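Local coordinates for protein rutinosidase (Aspergillus niger, PDB 6I1A) that hydrolyses glycosidic bonds as a secreted fungal rutinosidase of glycosyl hydrolase family 5, and probably also acts on beta-1,3-glucans, at residues Q307-N312 with S347-Q351; H266-Y270 with Y283-D287; W17-N23 with S329-Q333; R317-L322 with F363-F369. One frame throughout, in Å; residues are numbered along the deposited sequence.

Contact 1: Q307-N312 with S347-Q351; sequences QATYNN and SVAGQ
Asn312 grips the backbone of Ala349 twice. Its main-chain N gives a hydrogen bond to Ala349 O at 2.9 Å, and its side-chain ND2 reaches the same oxygen, also at 2.9 Å and in the carbonyl plane. The return bond, from Gln351 N to Asn312 O at 2.9 Å, completes a single beta bridge of Asn312 with Gly350. Within its own loop the side-chain amide of Asn312 is held by Ala308: OD1 takes the Ala308 N-H on a lone pair, and ND2 also serves Ala308 O. With both ends of the amide engaged its rotation is fixed, and Val348 packs against the Asn312 side chain, its CG2 3.8 Å from Asn312 CB while CG1 rests on the amide of Gln307, 3.5 Å from CD. That extended Gln307 chain, CG anti to the backbone N (chi1 -178°), carries NE2 to two waters, one leading to Ala349 N and Ala308 O, the other to Ser347 O. The looser side is the exposed one, where Asn311 and Gln351 turn their side-chain ends away from the junction. Gln307 OE1 is bound by Trp358 and Gln354, and Tyr357 touches Asn312 and Val348, so helix 355-358 covers the junction of the two loops.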
# COMPACT_ATOMS: atom_id res chain seq x y z
N GLN A 307 12.65 8.81 -8.84
CA GLN A 307 12.26 9.91 -7.93
C GLN A 307 11.53 9.35 -6.73
O GLN A 307 10.55 8.57 -6.86
CB GLN A 307 11.42 10.95 -8.63
CG GLN A 307 11.08 12.11 -7.67
CD GLN A 307 10.13 13.14 -8.23
OE1 GLN A 307 10.00 13.31 -9.45
NE2 GLN A 307 9.46 13.86 -7.34
N ALA A 308 12.02 9.72 -5.53
CA ALA A 308 11.36 9.41 -4.25
C ALA A 308 10.42 10.52 -3.79
O ALA A 308 10.40 11.62 -4.35
CB ALA A 308 12.45 9.17 -3.22
N THR A 309 9.59 10.23 -2.79
CA THR A 309 8.63 11.21 -2.27
C THR A 309 9.37 12.29 -1.47
O THR A 309 9.01 13.47 -1.60
CB THR A 309 7.55 10.51 -1.45
OG1 THR A 309 6.81 9.61 -2.31
CG2 THR A 309 6.59 11.52 -0.84
N TYR A 310 10.38 11.88 -0.73
CA TYR A 310 11.14 12.82 0.12
C TYR A 310 12.63 12.66 -0.14
O TYR A 310 13.15 11.66 -0.61
CB TYR A 310 10.88 12.46 1.59
CG TYR A 310 9.46 12.52 2.04
CD1 TYR A 310 8.84 13.74 2.30
CD2 TYR A 310 8.65 11.40 2.10
CE1 TYR A 310 7.51 13.83 2.69
CE2 TYR A 310 7.32 11.48 2.51
CZ TYR A 310 6.72 12.70 2.77
OH TYR A 310 5.41 12.75 3.19
N ASN A 311 13.38 13.71 0.24
CA ASN A 311 14.85 13.62 0.36
C ASN A 311 15.47 12.94 -0.86
O ASN A 311 16.25 12.00 -0.73
CB ASN A 311 15.26 12.83 1.62
CG ASN A 311 14.81 13.51 2.89
OD1 ASN A 311 14.46 14.68 2.88
ND2 ASN A 311 14.76 12.76 3.97
N ASN A 312 15.20 13.52 -2.02
CA ASN A 312 15.91 13.13 -3.25
C ASN A 312 17.33 13.65 -3.22
O ASN A 312 17.53 14.86 -2.88
CB ASN A 312 15.20 13.61 -4.51
CG ASN A 312 13.92 12.81 -4.78
OD1 ASN A 312 14.03 11.71 -5.33
ND2 ASN A 312 12.77 13.35 -4.39
N SER A 347 10.33 21.14 -9.56
CA SER A 347 11.12 20.80 -8.36
C SER A 347 10.74 19.45 -7.73
O SER A 347 9.59 18.98 -7.88
CB SER A 347 10.93 21.89 -7.34
OG SER A 347 11.98 21.78 -6.44
N VAL A 348 11.71 18.74 -7.15
CA VAL A 348 11.45 17.53 -6.34
C VAL A 348 11.70 17.87 -4.87
O VAL A 348 12.50 18.77 -4.62
CB VAL A 348 12.31 16.35 -6.84
CG1 VAL A 348 12.07 16.11 -8.34
CG2 VAL A 348 13.78 16.56 -6.52
N ALA A 349 11.19 17.06 -3.95
CA ALA A 349 11.54 17.19 -2.52
C ALA A 349 13.02 16.77 -2.39
O ALA A 349 13.39 15.66 -2.75
CB ALA A 349 10.63 16.33 -1.69
N GLY A 350 13.87 17.60 -1.74
CA GLY A 350 15.32 17.34 -1.71
C GLY A 350 16.03 18.15 -2.77
O GLY A 350 15.73 19.35 -2.85
N GLN A 351 16.97 17.60 -3.50
CA GLN A 351 17.88 18.33 -4.39
C GLN A 351 17.41 18.12 -5.82
O GLN A 351 17.18 16.94 -6.18
CB GLN A 351 19.32 17.81 -4.33
CG GLN A 351 20.01 18.03 -3.00
CD GLN A 351 20.42 19.47 -2.81
OE1 GLN A 351 20.71 20.18 -3.78
NE2 GLN A 351 20.42 19.93 -1.57
O HOH W 1 9.54 14.57 -4.47
O HOH W 2 8.19 16.51 -8.12

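Contact 2: H266-Y270 with Y283-D287; sequences HHYYY and YILAD
Tyr269 and Asp287 meet through the one direct hydrogen bond of this contact: the phenol OH donates to Asp287 OD2 at 2.7 Å, reaching the carboxylate on its anti side and 23° out of its plane. Water 3 donates to the same oxygen, 2.7 Å away, and also to Tyr268 O, so the water links OD2 to the strand backbone. The other oxygen, OD1, forms a salt bridge with Lys291, and the negative charge is thus probably well compensated inside a buried interface.

Stacking comes next. Asp287 CB sits over the centre of the His267 ring, 3.8 Å from its centroid and 7° off the normal, a CH-pi contact; the carboxylate is roughly stacked on that ring. Trp328 of helix 317-331 also meets the His267 ring.

Apolar contacts fill in along the phenol. Tyr283 CB lies 3.7 Å from Tyr269 CD1, and Ile284 CG1 is 3.8 Å from Tyr269 CZ, its side chain crossing the tyrosine at about a right angle. With CG anti to the carbonyl carbon (chi1 -52°), the Tyr269 ring leans to the helix and puts its hydroxyl within reach of Asp287 OD2 and beside Ile284.

Strand 266-269 and helix 283-287 run roughly antiparallel, their axes 9.6 Å apart, as expected of the first strand and crossover helix in a beta-alpha-beta unit of the TIM barrel.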
# COMPACT_ATOMS: atom_id res chain seq x y z
N HIS A 266 3.78 -1.33 -13.38
CA HIS A 266 4.33 0.04 -13.32
C HIS A 266 4.64 0.34 -11.86
O HIS A 266 3.73 0.27 -11.03
CB HIS A 266 3.33 1.07 -13.85
CG HIS A 266 3.08 0.96 -15.30
ND1 HIS A 266 2.22 1.83 -15.98
CD2 HIS A 266 3.58 0.12 -16.23
CE1 HIS A 266 2.20 1.50 -17.27
NE2 HIS A 266 3.01 0.42 -17.46
N HIS A 267 5.88 0.65 -11.54
CA HIS A 267 6.30 0.88 -10.13
C HIS A 267 6.95 2.25 -10.00
O HIS A 267 8.04 2.46 -10.58
CB HIS A 267 7.30 -0.22 -9.69
CG HIS A 267 6.71 -1.59 -9.66
ND1 HIS A 267 5.52 -1.87 -9.05
CD2 HIS A 267 7.18 -2.73 -10.23
CE1 HIS A 267 5.30 -3.19 -9.20
NE2 HIS A 267 6.28 -3.74 -9.93
N TYR A 268 6.32 3.11 -9.23
CA TYR A 268 6.79 4.47 -8.97
C TYR A 268 6.82 4.74 -7.49
O TYR A 268 6.19 4.05 -6.68
CB TYR A 268 5.88 5.47 -9.69
CG TYR A 268 6.03 5.49 -11.19
CD1 TYR A 268 7.16 6.03 -11.78
CD2 TYR A 268 5.06 4.95 -12.03
CE1 TYR A 268 7.30 6.14 -13.15
CE2 TYR A 268 5.18 5.07 -13.40
CZ TYR A 268 6.30 5.65 -13.95
OH TYR A 268 6.37 5.85 -15.33
N TYR A 269 7.59 5.76 -7.14
CA TYR A 269 7.95 6.05 -5.72
C TYR A 269 7.81 7.52 -5.36
O TYR A 269 8.18 7.87 -4.24
CB TYR A 269 9.36 5.56 -5.45
CG TYR A 269 9.53 4.13 -5.85
CD1 TYR A 269 9.10 3.06 -5.08
CD2 TYR A 269 10.12 3.83 -7.06
CE1 TYR A 269 9.16 1.75 -5.53
CE2 TYR A 269 10.20 2.53 -7.53
CZ TYR A 269 9.71 1.48 -6.78
OH TYR A 269 9.75 0.19 -7.21
N TYR A 270 7.31 8.36 -6.26
CA TYR A 270 7.48 9.83 -6.15
C TYR A 270 6.36 10.47 -5.35
O TYR A 270 6.46 11.68 -5.04
CB TYR A 270 7.59 10.48 -7.54
CG TYR A 270 6.40 10.27 -8.44
CD1 TYR A 270 5.25 11.05 -8.35
CD2 TYR A 270 6.39 9.29 -9.41
CE1 TYR A 270 4.13 10.79 -9.14
CE2 TYR A 270 5.29 9.04 -10.23
CZ TYR A 270 4.17 9.82 -10.11
OH TYR A 270 3.06 9.59 -10.95
N TYR A 283 12.27 -0.13 -1.25
CA TYR A 283 10.92 -0.00 -1.88
C TYR A 283 10.90 -0.77 -3.20
O TYR A 283 9.90 -1.44 -3.57
CB TYR A 283 10.52 1.45 -2.07
CG TYR A 283 10.01 2.11 -0.82
CD1 TYR A 283 10.86 2.69 0.10
CD2 TYR A 283 8.66 2.10 -0.53
CE1 TYR A 283 10.39 3.21 1.29
CE2 TYR A 283 8.17 2.67 0.64
CZ TYR A 283 9.04 3.25 1.54
OH TYR A 283 8.59 3.77 2.75
N ILE A 284 11.99 -0.69 -3.97
CA ILE A 284 12.11 -1.45 -5.23
C ILE A 284 12.03 -2.95 -4.92
O ILE A 284 11.29 -3.72 -5.60
CB ILE A 284 13.43 -1.06 -5.93
CG1 ILE A 284 13.31 0.34 -6.54
CG2 ILE A 284 13.87 -2.06 -7.00
CD1 ILE A 284 14.63 0.95 -6.99
N LEU A 285 12.82 -3.41 -3.94
CA LEU A 285 12.81 -4.84 -3.62
C LEU A 285 11.42 -5.26 -3.10
O LEU A 285 10.96 -6.36 -3.46
CB LEU A 285 13.90 -5.16 -2.58
CG LEU A 285 14.03 -6.63 -2.17
CD1 LEU A 285 14.34 -7.49 -3.38
CD2 LEU A 285 15.11 -6.78 -1.11
N ALA A 286 10.72 -4.43 -2.34
CA ALA A 286 9.37 -4.76 -1.86
C ALA A 286 8.41 -4.99 -3.04
O ALA A 286 7.64 -5.98 -3.09
CB ALA A 286 8.85 -3.68 -0.92
N ASP A 287 8.47 -4.13 -4.04
CA ASP A 287 7.63 -4.28 -5.23
C ASP A 287 7.97 -5.58 -5.92
O ASP A 287 7.09 -6.33 -6.38
CB ASP A 287 7.82 -3.08 -6.17
CG ASP A 287 7.14 -1.81 -5.71
OD1 ASP A 287 6.24 -1.88 -4.81
OD2 ASP A 287 7.46 -0.76 -6.25
O HOH W 3 5.75 1.35 -5.97

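Contact 3: W17-N23 with S329-Q333; sequences WRTFKGN and SSFSQ. With EDO (1,2-ethanediol), chain L; EDO (1,2-ethanediol), chain Q.
Lys21 lays its side chain across that of Gln333 at about a right angle and ends among the carbonyls that close a helix. Its chain bends at chi2 and again at chi4, which brings NZ in to give hydrogen bonds to Ser329 O at 2.9 Å and Ser332 O at 3.0 Å. Each carbonyl is met from 33° off its plane. Water 4 takes a further bond from NZ and passes one on to Ser330 O, tying a third carbonyl to the ammonium group. A positive charge at this point would probably be stabilised by the helix end.

Gln333 packs against the Trp17 to Phe20 loop. Its CB comes to the edge of the indole, 4.1 Å from Trp17 CE3, with the amide plane perpendicular to the ring; CG presses on Trp17 O at 3.2 Å. Phe20 lies over one face of the same indole, CD2 offset toward the rim, while Trp17 NE1 is bonded to Thr188.

Beside these side chains the backbones join. Gly22 N donates to Gln333 O at 3.2 Å, and Lys21 CA makes a CA-H...O contact with the same oxygen. Farther along, Asn23 ND2 gives one hydrogen bond to water 5 and another to a 1,2-ethanediol, probably from crystallisation.

Strands 22-26 and 334-337 are parallel neighbours in the sheet, so this contact marks where the first strand of the TIM barrel meets its last, the closure between the two ends of the domain.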
# COMPACT_ATOMS: atom_id res chain seq x y z
N TRP A 17 8.18 -14.50 -23.95
CA TRP A 17 8.40 -13.62 -22.78
C TRP A 17 8.79 -14.42 -21.54
O TRP A 17 9.16 -13.81 -20.53
CB TRP A 17 7.17 -12.75 -22.54
CG TRP A 17 7.21 -11.47 -23.32
CD1 TRP A 17 6.53 -11.14 -24.46
CD2 TRP A 17 7.99 -10.30 -22.99
NE1 TRP A 17 6.85 -9.90 -24.89
CE2 TRP A 17 7.71 -9.33 -23.97
CE3 TRP A 17 8.90 -9.97 -21.97
CZ2 TRP A 17 8.34 -8.08 -24.00
CZ3 TRP A 17 9.50 -8.72 -21.97
CH2 TRP A 17 9.17 -7.76 -22.95
N ARG A 18 8.57 -15.74 -21.49
CA ARG A 18 8.99 -16.53 -20.32
C ARG A 18 10.52 -16.64 -20.25
O ARG A 18 11.03 -16.92 -19.14
CB ARG A 18 8.32 -17.92 -20.34
CG ARG A 18 6.84 -17.87 -20.04
CD ARG A 18 6.15 -19.23 -20.26
NE ARG A 18 4.68 -19.12 -20.19
CZ ARG A 18 4.05 -18.91 -19.08
NH1 ARG A 18 4.71 -18.88 -17.92
NH2 ARG A 18 2.73 -18.80 -19.06
N THR A 19 11.20 -16.55 -21.36
CA THR A 19 12.67 -16.70 -21.38
C THR A 19 13.37 -15.39 -21.72
O THR A 19 14.57 -15.25 -21.41
CB THR A 19 13.07 -17.85 -22.31
OG1 THR A 19 12.69 -17.59 -23.66
CG2 THR A 19 12.44 -19.14 -21.84
N PHE A 20 12.71 -14.49 -22.43
CA PHE A 20 13.33 -13.22 -22.90
C PHE A 20 13.59 -12.34 -21.70
O PHE A 20 12.75 -12.16 -20.82
CB PHE A 20 12.38 -12.57 -23.90
CG PHE A 20 12.86 -11.24 -24.41
CD1 PHE A 20 13.76 -11.18 -25.45
CD2 PHE A 20 12.43 -10.06 -23.83
CE1 PHE A 20 14.24 -9.95 -25.92
CE2 PHE A 20 12.89 -8.85 -24.30
CZ PHE A 20 13.78 -8.79 -25.35
N LYS A 21 14.75 -11.70 -21.70
CA LYS A 21 15.14 -10.67 -20.71
C LYS A 21 15.63 -9.45 -21.48
O LYS A 21 16.27 -9.57 -22.51
CB LYS A 21 16.23 -11.17 -19.81
CG LYS A 21 15.78 -12.33 -18.92
CD LYS A 21 15.58 -11.98 -17.49
CE LYS A 21 15.82 -13.16 -16.56
NZ LYS A 21 14.84 -13.17 -15.46
N GLY A 22 15.25 -8.28 -21.01
CA GLY A 22 15.80 -7.07 -21.63
C GLY A 22 15.60 -5.86 -20.78
O GLY A 22 14.64 -5.75 -20.02
N ASN A 23 16.55 -4.91 -20.87
CA ASN A 23 16.45 -3.58 -20.24
C ASN A 23 16.13 -2.60 -21.36
O ASN A 23 16.83 -2.56 -22.40
CB ASN A 23 17.72 -3.19 -19.48
CG ASN A 23 17.98 -4.10 -18.28
OD1 ASN A 23 17.09 -4.78 -17.81
ND2 ASN A 23 19.23 -4.10 -17.81
N SER A 329 15.29 -7.37 -13.42
CA SER A 329 15.71 -8.44 -14.35
C SER A 329 15.92 -9.79 -13.62
O SER A 329 16.08 -10.81 -14.36
CB SER A 329 16.88 -8.00 -15.17
OG SER A 329 17.96 -7.74 -14.32
N SER A 330 15.95 -9.78 -12.33
CA SER A 330 16.10 -11.01 -11.50
C SER A 330 14.75 -11.61 -11.17
O SER A 330 14.56 -12.81 -11.41
CB SER A 330 16.91 -10.78 -10.30
OG SER A 330 17.18 -12.04 -9.71
N PHE A 331 13.81 -10.79 -10.74
CA PHE A 331 12.50 -11.29 -10.28
C PHE A 331 11.45 -11.18 -11.39
O PHE A 331 10.29 -11.69 -11.14
CB PHE A 331 12.05 -10.55 -9.05
CG PHE A 331 12.97 -10.80 -7.89
CD1 PHE A 331 13.06 -12.06 -7.33
CD2 PHE A 331 13.72 -9.78 -7.35
CE1 PHE A 331 13.96 -12.30 -6.30
CE2 PHE A 331 14.60 -10.03 -6.32
CZ PHE A 331 14.69 -11.27 -5.79
N SER A 332 11.78 -10.61 -12.52
CA SER A 332 10.85 -10.52 -13.65
C SER A 332 11.68 -10.54 -14.93
O SER A 332 12.89 -10.92 -14.90
CB SER A 332 9.93 -9.32 -13.47
OG SER A 332 10.54 -8.14 -13.00
N GLN A 333 11.14 -10.13 -16.07
CA GLN A 333 11.87 -10.25 -17.34
C GLN A 333 12.64 -8.99 -17.74
O GLN A 333 12.99 -8.87 -18.88
CB GLN A 333 10.92 -10.67 -18.47
CG GLN A 333 10.05 -11.87 -18.14
CD GLN A 333 10.85 -13.07 -17.73
OE1 GLN A 333 11.79 -13.47 -18.46
NE2 GLN A 333 10.49 -13.64 -16.62
C1 EDO L . 20.71 -0.59 -19.96
O1 EDO L . 20.77 0.77 -20.05
C2 EDO L . 21.63 -1.18 -18.98
O2 EDO L . 21.32 -2.59 -18.86
C1 EDO Q . 18.55 -10.07 -7.11
O1 EDO Q . 18.99 -10.99 -8.09
C2 EDO Q . 18.62 -8.66 -7.50
O2 EDO Q . 19.98 -8.24 -7.55
O HOH W 4 16.06 -14.56 -13.26
O HOH W 5 19.77 -5.89 -15.55

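Contact 4: R317-L322 with F363-F369; sequences RKRNVL and FIDEGYF
A Schellman motif ends helix 360-365, with Gly367 at positive phi and bonds from Gly367 N to Ile364 O and Tyr368 N to Phe363 O, and the chain turned by it lays its aromatic residues against helix 317-331. Tyr368 spreads its ring flat on Lys318: Lys318 CB stands over the ring centre, 3.7 Å from the centroid and 2° off the normal. Lys318 CG is anti to its own backbone N (chi1 175°), and the extended chain beyond runs past the ring until CE lies 3.5 Å from Tyr368 O. At the phenol end the OH sits over one face of the Arg317 guanidinium, 3.6 Å from NH2, the two planes nearly perpendicular; Arg317 NH1 itself bonds to Asp356 O. Water 6 accepts from Lys318 N and lies near Tyr368 OH. Val321 forks between two rings. Its CG2 packs on the face of Phe363, 3.5 Å from CE2, and its CG1 meets the edge of Phe369, 3.9 Å from CE1. Leu322 CD2 adds a contact to Phe369 CD1, also 3.9 Å. Beneath this layer Ile306 of strand 299-308 touches Arg317, Val321 and Phe363, so the C-terminal tail packs on a barrel helix that itself rests on the sheet.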
# COMPACT_ATOMS: atom_id res chain seq x y z
N ARG A 317 21.76 8.60 -7.55
CA ARG A 317 21.00 8.27 -8.79
C ARG A 317 21.60 7.04 -9.44
O ARG A 317 20.87 6.11 -9.85
CB ARG A 317 21.00 9.43 -9.78
CG ARG A 317 20.12 10.58 -9.34
CD ARG A 317 20.21 11.72 -10.33
NE ARG A 317 21.56 12.30 -10.38
CZ ARG A 317 21.98 13.12 -11.32
NH1 ARG A 317 21.17 13.55 -12.30
NH2 ARG A 317 23.21 13.59 -11.25
N LYS A 318 22.93 6.97 -9.55
CA LYS A 318 23.55 5.79 -10.22
C LYS A 318 23.23 4.51 -9.43
O LYS A 318 22.80 3.52 -10.04
CB LYS A 318 25.06 5.96 -10.39
CG LYS A 318 25.79 4.74 -10.95
CD LYS A 318 27.25 4.99 -11.25
CE LYS A 318 27.92 3.81 -11.91
NZ LYS A 318 29.38 4.01 -12.06
N ARG A 319 23.43 4.55 -8.11
CA ARG A 319 23.16 3.37 -7.25
C ARG A 319 21.69 2.95 -7.39
O ARG A 319 21.44 1.74 -7.51
CB ARG A 319 23.49 3.72 -5.79
CG ARG A 319 23.09 2.66 -4.78
CD ARG A 319 21.74 2.96 -4.15
NE ARG A 319 21.82 2.86 -2.70
CZ ARG A 319 20.99 3.43 -1.84
NH1 ARG A 319 20.00 4.19 -2.27
NH2 ARG A 319 21.17 3.25 -0.54
N ASN A 320 20.77 3.91 -7.41
CA ASN A 320 19.31 3.65 -7.48
C ASN A 320 18.91 3.08 -8.85
O ASN A 320 18.13 2.12 -8.88
CB ASN A 320 18.50 4.88 -7.06
CG ASN A 320 18.53 5.09 -5.56
OD1 ASN A 320 18.73 4.14 -4.81
ND2 ASN A 320 18.31 6.31 -5.12
N VAL A 321 19.41 3.66 -9.94
CA VAL A 321 19.06 3.10 -11.30
C VAL A 321 19.59 1.69 -11.41
O VAL A 321 18.87 0.76 -11.86
CB VAL A 321 19.61 3.95 -12.46
CG1 VAL A 321 19.34 3.31 -13.82
CG2 VAL A 321 19.05 5.31 -12.44
N LEU A 322 20.86 1.45 -11.03
CA LEU A 322 21.43 0.11 -11.15
C LEU A 322 20.72 -0.89 -10.23
O LEU A 322 20.50 -2.05 -10.64
CB LEU A 322 22.93 0.15 -10.87
CG LEU A 322 23.75 0.94 -11.90
CD1 LEU A 322 25.22 0.91 -11.48
CD2 LEU A 322 23.61 0.39 -13.28
N PHE A 363 21.51 9.69 -17.85
CA PHE A 363 22.24 8.60 -17.16
C PHE A 363 23.30 7.99 -18.05
O PHE A 363 24.41 7.62 -17.64
CB PHE A 363 21.27 7.51 -16.70
CG PHE A 363 20.18 7.96 -15.78
CD1 PHE A 363 20.28 9.06 -14.96
CD2 PHE A 363 19.00 7.23 -15.71
CE1 PHE A 363 19.29 9.42 -14.07
CE2 PHE A 363 17.99 7.59 -14.84
CZ PHE A 363 18.14 8.66 -13.99
N ILE A 364 22.97 7.75 -19.33
CA ILE A 364 23.94 7.16 -20.27
C ILE A 364 25.14 8.14 -20.39
O ILE A 364 26.28 7.66 -20.34
CB ILE A 364 23.27 6.90 -21.63
CG1 ILE A 364 22.18 5.83 -21.47
CG2 ILE A 364 24.31 6.44 -22.63
CD1 ILE A 364 21.35 5.55 -22.74
N ASP A 365 24.87 9.41 -20.61
CA ASP A 365 25.95 10.42 -20.87
C ASP A 365 26.82 10.57 -19.61
O ASP A 365 28.00 11.05 -19.74
CB ASP A 365 25.36 11.75 -21.31
CG ASP A 365 24.99 11.76 -22.79
OD1 ASP A 365 25.29 10.80 -23.46
OD2 ASP A 365 24.37 12.68 -23.22
N GLU A 366 26.29 10.35 -18.40
CA GLU A 366 27.06 10.41 -17.12
C GLU A 366 27.83 9.11 -16.91
O GLU A 366 28.52 9.01 -15.86
CB GLU A 366 26.12 10.70 -15.96
CG GLU A 366 25.47 12.05 -16.01
CD GLU A 366 26.51 13.14 -15.75
OE1 GLU A 366 26.87 13.35 -14.58
OE2 GLU A 366 27.02 13.67 -16.70
N GLY A 367 27.74 8.12 -17.79
CA GLY A 367 28.52 6.88 -17.74
C GLY A 367 28.01 5.90 -16.68
O GLY A 367 28.76 5.04 -16.22
N TYR A 368 26.72 5.97 -16.34
CA TYR A 368 26.14 5.03 -15.33
C TYR A 368 26.28 3.58 -15.76
O TYR A 368 26.31 2.69 -14.82
CB TYR A 368 24.69 5.39 -15.01
CG TYR A 368 24.48 6.65 -14.22
CD1 TYR A 368 25.53 7.52 -13.96
CD2 TYR A 368 23.24 7.00 -13.72
CE1 TYR A 368 25.37 8.65 -13.18
CE2 TYR A 368 23.06 8.20 -13.03
CZ TYR A 368 24.12 9.04 -12.76
OH TYR A 368 24.04 10.20 -12.00
N PHE A 369 26.31 3.28 -17.06
CA PHE A 369 26.26 1.89 -17.58
C PHE A 369 27.63 1.44 -18.10
O PHE A 369 27.69 0.32 -18.63
CB PHE A 369 25.11 1.73 -18.57
CG PHE A 369 23.84 2.34 -18.06
CD1 PHE A 369 23.19 1.82 -16.93
CD2 PHE A 369 23.28 3.46 -18.64
CE1 PHE A 369 22.09 2.43 -16.40
CE2 PHE A 369 22.14 4.06 -18.12
CZ PHE A 369 21.56 3.53 -17.00
O HOH W 6 24.76 9.21 -9.04

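Contacts 1 and 2 share the barrel sheet, where strands 261-269 and 299-308 are neighbours, and Thr309 OG1 probably bonds to Tyr269 O, with the contact centres about 15 Å apart. Contacts 3 and 4 both use helix 317-331, whose start and end they occupy, about 20 Å between centres. Contact 2 touches both, through Leu285 on Phe331 and Ile284 near Asn320 O. In sequence, contact 2 is local and closes before contacts 1 and 4 open; contacts 1, 3 and 4 interleave, and contact 2 lies within the long span of contact 3, from residue 17 to 333. Together they link the two ends of the barrel, one of its crossover units and the C-terminal tail.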